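Local coordinates for protein N-acetylmuramoyl-L-alanine amidase (Clostridium intestinale URNW, PDB 6SRT) that binds zinc and probably cleaves the amide bond between N-acetylmuramic acid and L-alanine in bacterial peptidoglycan, as an endolysin of the amidase 2 family, at residues 74-79 with 105-110. Numbering follows the deposited sequence.
Sequences HFYIRK and GIASEG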
# COMPACT_ATOMS: atom_id res chain seq x y z
N HIS A 74 -4.73 0.65 -0.86
CA HIS A 74 -5.18 -0.18 -1.98
C HIS A 74 -4.77 -1.64 -1.81
O HIS A 74 -5.48 -2.54 -2.31
CB HIS A 74 -4.67 0.38 -3.28
CG HIS A 74 -5.22 1.74 -3.55
ND1 HIS A 74 -4.55 2.87 -3.12
CD2 HIS A 74 -6.37 2.10 -4.17
CE1 HIS A 74 -5.33 3.91 -3.46
NE2 HIS A 74 -6.44 3.48 -4.11
N PHE A 75 -3.66 -1.88 -1.11
CA PHE A 75 -3.14 -3.25 -0.91
C PHE A 75 -2.49 -3.27 0.48
O PHE A 75 -1.84 -2.32 0.92
CB PHE A 75 -2.08 -3.61 -1.95
CG PHE A 75 -2.63 -3.57 -3.35
CD1 PHE A 75 -3.33 -4.63 -3.87
CD2 PHE A 75 -2.48 -2.38 -4.12
CE1 PHE A 75 -3.86 -4.55 -5.15
CE2 PHE A 75 -3.04 -2.28 -5.37
CZ PHE A 75 -3.72 -3.37 -5.87
N TYR A 76 -2.55 -4.47 1.08
CA TYR A 76 -1.95 -4.77 2.41
C TYR A 76 -1.23 -6.11 2.31
O TYR A 76 -1.88 -7.12 1.96
CB TYR A 76 -3.07 -4.79 3.46
CG TYR A 76 -2.64 -5.28 4.81
CD1 TYR A 76 -1.47 -4.83 5.41
CD2 TYR A 76 -3.42 -6.17 5.55
CE1 TYR A 76 -1.07 -5.31 6.65
CE2 TYR A 76 -3.07 -6.63 6.80
CZ TYR A 76 -1.92 -6.14 7.38
OH TYR A 76 -1.50 -6.55 8.62
N ILE A 77 0.04 -6.09 2.58
CA ILE A 77 0.92 -7.26 2.43
C ILE A 77 1.26 -7.75 3.81
O ILE A 77 2.04 -7.08 4.57
CB ILE A 77 2.16 -6.95 1.59
CG1 ILE A 77 1.77 -6.30 0.26
CG2 ILE A 77 2.93 -8.23 1.40
CD1 ILE A 77 2.91 -5.98 -0.60
N ARG A 78 0.80 -8.93 4.20
CA ARG A 78 1.09 -9.53 5.52
C ARG A 78 2.46 -10.19 5.50
O ARG A 78 3.11 -10.35 4.46
CB ARG A 78 -0.07 -10.44 5.91
CG ARG A 78 -1.32 -9.63 6.23
CD ARG A 78 -2.26 -10.37 7.16
NE ARG A 78 -1.68 -10.46 8.47
CZ ARG A 78 -2.29 -10.91 9.56
NH1 ARG A 78 -3.48 -11.49 9.46
NH2 ARG A 78 -1.64 -10.92 10.69
N LYS A 79 2.91 -10.56 6.69
CA LYS A 79 4.27 -11.10 6.88
C LYS A 79 4.52 -12.33 6.04
O LYS A 79 5.68 -12.50 5.60
CB LYS A 79 4.54 -11.36 8.37
CG LYS A 79 4.87 -10.04 9.12
CD LYS A 79 5.44 -10.28 10.40
CE LYS A 79 5.73 -9.13 11.30
NZ LYS A 79 6.18 -7.86 10.77
N GLY A 105 -1.66 3.30 -2.49
CA GLY A 105 -1.08 3.08 -1.15
C GLY A 105 -0.91 1.61 -0.89
O GLY A 105 -1.87 0.81 -0.95
N ILE A 106 0.33 1.17 -0.61
CA ILE A 106 0.70 -0.24 -0.33
C ILE A 106 1.24 -0.29 1.07
O ILE A 106 2.29 0.30 1.33
CB ILE A 106 1.71 -0.77 -1.32
CG1 ILE A 106 1.23 -0.68 -2.78
CG2 ILE A 106 2.07 -2.21 -0.95
CD1 ILE A 106 2.27 -1.06 -3.80
N ALA A 107 0.53 -0.96 1.96
CA ALA A 107 0.96 -1.14 3.34
C ALA A 107 1.55 -2.52 3.52
O ALA A 107 1.00 -3.50 3.00
CB ALA A 107 -0.17 -0.96 4.29
N SER A 108 2.57 -2.61 4.34
CA SER A 108 3.23 -3.85 4.78
C SER A 108 3.07 -3.99 6.27
O SER A 108 3.31 -3.04 7.02
CB SER A 108 4.68 -3.87 4.37
OG SER A 108 4.85 -3.88 2.95
N GLU A 109 2.69 -5.17 6.71
CA GLU A 109 2.50 -5.48 8.12
C GLU A 109 3.82 -5.42 8.88
O GLU A 109 4.72 -6.26 8.62
CB GLU A 109 1.95 -6.90 8.25
CG GLU A 109 1.65 -7.36 9.67
CD GLU A 109 1.15 -8.76 9.81
OE1 GLU A 109 1.11 -9.51 8.82
OE2 GLU A 109 0.68 -9.08 10.90
N GLY A 110 3.94 -4.53 9.86
CA GLY A 110 5.16 -4.42 10.67
C GLY A 110 5.40 -3.01 11.09
O GLY A 110 4.76 -2.06 10.63
O HOH W 1 1.44 -11.77 10.27
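F75, Y76 and I77 pair in parallel with I106, A107 and S108, joining two inner strands of the mixed sheet of this amidase 2 (PGRP-like) fold. F75 N donates to G105 O, A107 N to F75 O, I77 N to A107 O and E109 N to I77 O. Before the first bridge, G105 N bonds to H74 ND1 at 3.0 Å, a little out of the imidazole plane, while H74 NE2 is held by A91 O.

F75, I77, I106 and S108 point to the sheet face covered by helix 119-136, whereas Y76 and A107 lie on the other face, the zinc side, where A107 touches the zinc ligand H47. On the helix side I77 CD1 meets I106 CG2 at 3.9 Å.

Past the strands, E109 reaches across to 74-79. CG stands anti to the backbone N (chi1 -178°), and the chain runs on extended toward R78. CB lies 3.7 Å from I77 O and also packs against Y76. CG lies 3.4 Å from Y76 OH, which bonds to M54 O. CD lies at the edge of the R78 guanidinium, in its plane. R78 grips the carboxylate side-on in a salt bridge, NE to OE1 and NH2 to OE2. The guanidinium and carboxylate planes are 52° apart, and NE meets OE1 from above the carboxylate plane, while NH2 approaches OE2 on the syn side. Two donors thus fix OE1, because K79 N reaches it from the opposite face at 3.0 Å.

The K79 chain bends at its last torsion, chi4 -36°. NZ bonds to N52 OD1. It also hydrogen-bonds to E109 O at 3.1 Å, coming from above that carbonyl plane.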